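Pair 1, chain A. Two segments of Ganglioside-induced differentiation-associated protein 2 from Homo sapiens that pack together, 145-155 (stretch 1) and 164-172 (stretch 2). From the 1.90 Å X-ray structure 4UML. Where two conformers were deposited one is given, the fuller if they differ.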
# COMPACT_ATOMS: atom_id res chain seq x y z
N SER A 145 5.33 -14.05 2.26
CA SER A 145 3.96 -13.59 2.07
C SER A 145 3.82 -12.08 2.02
O SER A 145 3.11 -11.55 1.17
CB SER A 145 3.06 -14.10 3.19
OG SER A 145 2.79 -15.43 3.04
N LEU A 146 4.47 -11.37 2.91
CA LEU A 146 4.32 -9.91 2.92
C LEU A 146 4.93 -9.34 1.64
O LEU A 146 4.38 -8.44 1.01
CB LEU A 146 4.99 -9.28 4.14
CG LEU A 146 4.70 -7.78 4.38
CD1 LEU A 146 3.22 -7.54 4.62
CD2 LEU A 146 5.54 -7.27 5.53
N TYR A 147 6.09 -9.86 1.25
CA TYR A 147 6.71 -9.47 0.00
C TYR A 147 5.74 -9.65 -1.19
O TYR A 147 5.60 -8.77 -2.04
CB TYR A 147 7.98 -10.28 -0.22
CG TYR A 147 8.47 -10.14 -1.62
CD1 TYR A 147 8.93 -8.90 -2.09
CD2 TYR A 147 8.44 -11.20 -2.49
CE1 TYR A 147 9.36 -8.75 -3.41
CE2 TYR A 147 8.89 -11.07 -3.81
CZ TYR A 147 9.36 -9.85 -4.26
OH TYR A 147 9.76 -9.74 -5.59
N SER A 148 5.08 -10.80 -1.23
CA SER A 148 4.12 -11.10 -2.29
C SER A 148 2.95 -10.14 -2.28
O SER A 148 2.49 -9.75 -3.34
CB SER A 148 3.65 -12.55 -2.22
OG SER A 148 4.75 -13.37 -2.57
N CYS A 149 2.44 -9.77 -1.10
CA CYS A 149 1.41 -8.74 -1.05
C CYS A 149 1.83 -7.48 -1.83
O CYS A 149 1.08 -7.00 -2.68
CB CYS A 149 1.12 -8.34 0.40
SG CYS A 149 0.30 -9.63 1.34
N TYR A 150 2.97 -6.91 -1.47
CA TYR A 150 3.41 -5.66 -2.10
C TYR A 150 3.69 -5.86 -3.62
O TYR A 150 3.29 -5.05 -4.43
CB TYR A 150 4.66 -5.11 -1.39
CG TYR A 150 4.31 -4.40 -0.13
CD1 TYR A 150 3.93 -3.07 -0.16
CD2 TYR A 150 4.24 -5.09 1.09
CE1 TYR A 150 3.53 -2.42 0.99
CE2 TYR A 150 3.87 -4.44 2.26
CZ TYR A 150 3.51 -3.12 2.20
OH TYR A 150 3.11 -2.47 3.31
N ARG A 151 4.34 -6.96 -3.96
CA ARG A 151 4.65 -7.32 -5.36
C ARG A 151 3.37 -7.49 -6.19
O ARG A 151 3.24 -6.98 -7.30
CB ARG A 151 5.42 -8.63 -5.31
CG ARG A 151 5.81 -9.22 -6.66
CD ARG A 151 4.84 -10.30 -7.12
NE ARG A 151 5.40 -11.09 -8.22
CZ ARG A 151 4.73 -11.99 -8.94
NH1 ARG A 151 3.45 -12.24 -8.71
NH2 ARG A 151 5.35 -12.66 -9.91
N ASN A 152 2.39 -8.20 -5.65
CA ASN A 152 1.16 -8.42 -6.37
C ASN A 152 0.25 -7.19 -6.52
O ASN A 152 -0.48 -7.07 -7.51
CB ASN A 152 0.42 -9.60 -5.78
CG ASN A 152 1.07 -10.93 -6.14
OD1 ASN A 152 1.52 -11.09 -7.27
ND2 ASN A 152 1.15 -11.86 -5.19
N VAL A 153 0.28 -6.30 -5.52
CA VAL A 153 -0.42 -5.03 -5.66
C VAL A 153 0.13 -4.25 -6.83
O VAL A 153 -0.61 -3.76 -7.72
CB VAL A 153 -0.27 -4.18 -4.36
CG1 VAL A 153 -0.70 -2.74 -4.58
CG2 VAL A 153 -1.13 -4.80 -3.27
N LEU A 154 1.45 -4.15 -6.81
CA LEU A 154 2.15 -3.45 -7.87
C LEU A 154 1.98 -4.11 -9.25
O LEU A 154 1.91 -3.40 -10.24
CB LEU A 154 3.62 -3.34 -7.52
CG LEU A 154 3.89 -2.41 -6.33
CD1 LEU A 154 5.31 -2.59 -5.82
CD2 LEU A 154 3.59 -0.96 -6.65
N GLN A 155 1.92 -5.44 -9.29
CA GLN A 155 1.64 -6.21 -10.52
C GLN A 155 0.30 -5.82 -11.10
O GLN A 155 0.15 -5.63 -12.31
CB GLN A 155 1.65 -7.74 -10.23
CG GLN A 155 1.35 -8.69 -11.41
CD GLN A 155 1.64 -10.17 -11.08
OE1 GLN A 155 2.14 -10.50 -10.01
NE2 GLN A 155 1.31 -11.05 -12.01
N SER A 164 -1.49 5.92 -10.15
CA SER A 164 -1.14 6.02 -8.73
C SER A 164 -1.77 4.92 -7.89
O SER A 164 -2.84 4.38 -8.23
CB SER A 164 -1.48 7.39 -8.14
OG SER A 164 -2.86 7.64 -8.21
N VAL A 165 -1.04 4.57 -6.84
CA VAL A 165 -1.47 3.55 -5.86
C VAL A 165 -1.28 4.12 -4.44
O VAL A 165 -0.23 4.67 -4.11
CB VAL A 165 -0.72 2.22 -6.02
CG1 VAL A 165 -1.21 1.17 -5.01
CG2 VAL A 165 -0.91 1.66 -7.43
N GLY A 166 -2.37 4.09 -3.68
CA GLY A 166 -2.35 4.40 -2.26
C GLY A 166 -2.23 3.15 -1.42
O GLY A 166 -3.17 2.40 -1.29
N PHE A 167 -1.05 2.92 -0.87
CA PHE A 167 -0.86 1.82 0.06
C PHE A 167 -1.31 2.16 1.46
O PHE A 167 -1.01 3.23 1.96
CB PHE A 167 0.61 1.41 0.17
CG PHE A 167 1.09 0.56 -0.97
CD1 PHE A 167 0.90 -0.82 -0.95
CD2 PHE A 167 1.76 1.14 -2.03
CE1 PHE A 167 1.35 -1.60 -2.00
CE2 PHE A 167 2.21 0.36 -3.06
CZ PHE A 167 1.99 -1.00 -3.06
N CYS A 168 -2.02 1.23 2.08
CA CYS A 168 -2.16 1.19 3.53
C CYS A 168 -0.92 0.47 4.03
O CYS A 168 -0.13 -0.11 3.24
CB CYS A 168 -3.42 0.47 3.97
SG CYS A 168 -3.46 -1.29 3.50
N VAL A 169 -0.73 0.49 5.33
CA VAL A 169 0.27 -0.37 5.93
C VAL A 169 -0.31 -1.77 5.85
O VAL A 169 -1.33 -2.05 6.50
CB VAL A 169 0.55 0.10 7.38
CG1 VAL A 169 1.53 -0.85 8.06
CG2 VAL A 169 1.14 1.52 7.35
N ILE A 170 0.25 -2.64 4.99
CA ILE A 170 -0.40 -3.92 4.73
C ILE A 170 -0.40 -4.86 5.96
O ILE A 170 -1.31 -5.67 6.12
CB ILE A 170 0.19 -4.63 3.45
CG1 ILE A 170 -0.23 -3.81 2.21
CG2 ILE A 170 -0.28 -6.07 3.31
CD1 ILE A 170 0.36 -4.26 0.89
N ASN A 171 0.62 -4.75 6.78
CA ASN A 171 0.71 -5.54 8.00
C ASN A 171 -0.21 -4.91 9.05
O ASN A 171 0.08 -3.84 9.54
CB ASN A 171 2.16 -5.59 8.50
CG ASN A 171 2.85 -4.22 8.51
OD1 ASN A 171 3.04 -3.57 7.45
ND2 ASN A 171 3.24 -3.77 9.69
N SER A 172 -1.35 -5.52 9.31
CA SER A 172 -2.27 -4.99 10.34
C SER A 172 -1.68 -5.23 11.72
O SER A 172 -0.94 -6.20 11.92
CB SER A 172 -3.63 -5.65 10.23
OG SER A 172 -3.52 -7.06 10.34
O HOH W 1 3.07 0.35 3.27

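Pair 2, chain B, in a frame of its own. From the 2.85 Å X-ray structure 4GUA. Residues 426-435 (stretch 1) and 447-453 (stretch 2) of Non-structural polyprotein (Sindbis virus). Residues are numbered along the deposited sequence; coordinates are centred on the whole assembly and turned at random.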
# COMPACT_ATOMS: atom_id res chain seq x y z
N LEU B 426 -3.81 -20.95 -5.97
CA LEU B 426 -4.62 -20.71 -7.15
C LEU B 426 -6.03 -20.27 -6.79
O LEU B 426 -6.58 -19.37 -7.41
CB LEU B 426 -4.67 -21.98 -8.01
CG LEU B 426 -3.36 -22.30 -8.74
CD1 LEU B 426 -3.34 -23.73 -9.26
CD2 LEU B 426 -3.15 -21.33 -9.89
N LEU B 427 -6.59 -20.88 -5.76
CA LEU B 427 -7.94 -20.58 -5.32
C LEU B 427 -8.01 -19.13 -4.84
O LEU B 427 -8.89 -18.35 -5.22
CB LEU B 427 -8.32 -21.54 -4.19
CG LEU B 427 -9.66 -21.29 -3.50
CD1 LEU B 427 -10.83 -21.48 -4.48
CD2 LEU B 427 -9.78 -22.21 -2.30
N GLN B 428 -7.06 -18.80 -3.99
CA GLN B 428 -6.95 -17.46 -3.44
C GLN B 428 -6.81 -16.46 -4.58
O GLN B 428 -7.40 -15.39 -4.54
CB GLN B 428 -5.73 -17.39 -2.52
CG GLN B 428 -5.62 -16.09 -1.77
CD GLN B 428 -6.80 -15.85 -0.87
OE1 GLN B 428 -6.85 -16.35 0.25
NE2 GLN B 428 -7.78 -15.10 -1.36
N ASN B 429 -6.03 -16.83 -5.60
CA ASN B 429 -5.76 -15.94 -6.72
C ASN B 429 -6.98 -15.70 -7.60
O ASN B 429 -7.16 -14.61 -8.14
CB ASN B 429 -4.62 -16.49 -7.57
CG ASN B 429 -3.25 -16.16 -7.01
OD1 ASN B 429 -3.12 -15.39 -6.07
ND2 ASN B 429 -2.22 -16.74 -7.60
N ALA B 430 -7.81 -16.73 -7.74
CA ALA B 430 -9.05 -16.60 -8.48
C ALA B 430 -9.92 -15.57 -7.80
O ALA B 430 -10.44 -14.66 -8.44
CB ALA B 430 -9.77 -17.94 -8.55
N TYR B 431 -10.05 -15.71 -6.48
CA TYR B 431 -10.81 -14.74 -5.69
C TYR B 431 -10.23 -13.32 -5.77
O TYR B 431 -10.97 -12.35 -5.84
CB TYR B 431 -10.90 -15.17 -4.22
CG TYR B 431 -11.96 -16.22 -3.92
CD1 TYR B 431 -13.31 -15.93 -4.09
CD2 TYR B 431 -11.61 -17.47 -3.43
CE1 TYR B 431 -14.28 -16.88 -3.80
CE2 TYR B 431 -12.57 -18.42 -3.13
CZ TYR B 431 -13.91 -18.12 -3.32
OH TYR B 431 -14.87 -19.06 -3.03
N HIS B 432 -8.91 -13.21 -5.76
CA HIS B 432 -8.26 -11.90 -5.84
C HIS B 432 -8.55 -11.25 -7.19
O HIS B 432 -8.65 -10.03 -7.28
CB HIS B 432 -6.75 -12.00 -5.63
CG HIS B 432 -6.35 -12.02 -4.19
ND1 HIS B 432 -6.81 -11.09 -3.27
CD2 HIS B 432 -5.53 -12.84 -3.50
CE1 HIS B 432 -6.29 -11.35 -2.09
NE2 HIS B 432 -5.51 -12.41 -2.20
N ALA B 433 -8.64 -12.08 -8.22
CA ALA B 433 -8.92 -11.60 -9.57
C ALA B 433 -10.35 -11.08 -9.66
O ALA B 433 -10.61 -10.05 -10.28
CB ALA B 433 -8.69 -12.71 -10.57
N VAL B 434 -11.28 -11.80 -9.03
CA VAL B 434 -12.65 -11.32 -8.93
C VAL B 434 -12.63 -9.94 -8.27
O VAL B 434 -13.28 -9.01 -8.74
CB VAL B 434 -13.54 -12.28 -8.09
CG1 VAL B 434 -14.91 -11.67 -7.83
CG2 VAL B 434 -13.67 -13.64 -8.78
N ALA B 435 -11.86 -9.82 -7.20
CA ALA B 435 -11.76 -8.55 -6.48
C ALA B 435 -11.13 -7.46 -7.35
O ALA B 435 -11.52 -6.29 -7.27
CB ALA B 435 -10.96 -8.73 -5.20
N ALA B 447 -22.70 -11.22 -6.81
CA ALA B 447 -23.15 -12.54 -6.39
C ALA B 447 -22.04 -13.51 -6.72
O ALA B 447 -21.55 -13.53 -7.85
CB ALA B 447 -24.41 -12.94 -7.12
N ILE B 448 -21.65 -14.33 -5.75
CA ILE B 448 -20.53 -15.23 -5.93
C ILE B 448 -20.76 -16.56 -5.21
O ILE B 448 -21.31 -16.59 -4.11
CB ILE B 448 -19.25 -14.55 -5.42
CG1 ILE B 448 -18.06 -15.49 -5.49
CG2 ILE B 448 -19.45 -14.05 -4.00
CD1 ILE B 448 -16.76 -14.79 -5.19
N PRO B 449 -20.35 -17.67 -5.84
CA PRO B 449 -20.42 -18.99 -5.21
C PRO B 449 -19.10 -19.31 -4.52
O PRO B 449 -18.17 -18.52 -4.63
CB PRO B 449 -20.62 -19.91 -6.41
CG PRO B 449 -19.81 -19.27 -7.47
CD PRO B 449 -19.93 -17.77 -7.25
N LEU B 450 -19.01 -20.45 -3.85
CA LEU B 450 -17.74 -20.82 -3.24
C LEU B 450 -16.97 -21.66 -4.23
O LEU B 450 -17.33 -22.80 -4.51
CB LEU B 450 -17.95 -21.60 -1.94
CG LEU B 450 -18.63 -20.85 -0.79
CD1 LEU B 450 -18.63 -21.70 0.47
CD2 LEU B 450 -17.95 -19.52 -0.52
N LEU B 451 -15.89 -21.10 -4.76
CA LEU B 451 -15.11 -21.77 -5.79
C LEU B 451 -14.49 -23.05 -5.26
O LEU B 451 -14.08 -23.13 -4.10
CB LEU B 451 -14.03 -20.83 -6.32
CG LEU B 451 -14.55 -19.53 -6.95
CD1 LEU B 451 -13.41 -18.64 -7.42
CD2 LEU B 451 -15.49 -19.83 -8.11
N SER B 452 -14.44 -24.05 -6.13
CA SER B 452 -13.76 -25.32 -5.86
C SER B 452 -14.36 -26.11 -4.71
O SER B 452 -13.66 -26.92 -4.11
CB SER B 452 -12.28 -25.08 -5.56
OG SER B 452 -11.60 -24.46 -6.64
N THR B 453 -15.63 -25.89 -4.39
CA THR B 453 -16.28 -26.73 -3.39
C THR B 453 -17.16 -27.86 -3.94
O THR B 453 -17.50 -28.79 -3.20
CB THR B 453 -17.16 -25.88 -2.47
OG1 THR B 453 -18.31 -25.42 -3.20
CG2 THR B 453 -16.38 -24.68 -1.94

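What backbone arrangement do the two pairs share? In each, a helix packs against a segment that begins as a strand and runs on into a loop, and 14 central residues superpose with an RMSD of 0.9 Å. In pair 1 the helix and strand axes run nearly antiparallel, at 153°, and approach to 10.4 Å. The helix from S145(A) to L154(A) matches that from L426(B) to A435(B), while G166(A) through N171(A) matches A447(B) through S452(B). The fit loosens at the last of these, where the CA atoms of N171(A) and S452(B) lie 1.8 Å apart.

What anchors the loop to the helix? Both pairs place a tyrosine at the same position, Y150(A) and Y431(B), with chi1 in the m well and side-chain centres 0.6 Å apart after superposition. The CA-to-CB bond points sideways in each, but the ring reaches in far enough for its hydroxyl to accept a backbone hydrogen bond from the loop. In pair 1 this bond, from I170(A) N to Y150(A) OH, is weak at 3.3 Å; in pair 2, L451(B) N lies 2.9 Å from Y431(B) OH. Pair 1 adds a water, 2.8 Å from Y150(A) OH, which donates to C168(A) O at 3.2 Å and so ties the hydroxyl to the loop a second time.

How does the residue that gives this hydrogen bond also fill the space beneath the ring? I170(A) and L451(B) both point toward the helix and lay a methyl over a face of the tyrosine. I170(A) CD1 sits 3.6 Å from the centroid of the Y150(A) ring, and L451(B) CD1 4.1 Å from that of Y431(B). The differently branched side chains also meet the small residue just before the tyrosine: I170(A) CG2 lies 3.9 Å from C149(A) CB, and L451(B) CD1 is equally far from A430(B) CB. The matched leucines L146(A) and L427(B) extend the apolar contact, with L146(A) CD1 4.0 Å from I170(A) CG2 and L427(B) CD1 3.7 Å from L451(B) CB.

Where do the solutions differ most? At the strand, F167(A) matches I448(B). The phenylalanine ring is inclined 29° to the Y150(A) ring and slid aside, so the two barely overlap; its CE1 lies 3.5 Å from V153(A) CG1, and its edge meets L154(A), whose CD2 is 3.9 Å from CZ of F167(A). I448(B) instead brings CD1 to the edge of the tyrosine, 3.5 Å from Y431(B) CE1, and reaches V434(B) CG1 at 4.5 Å.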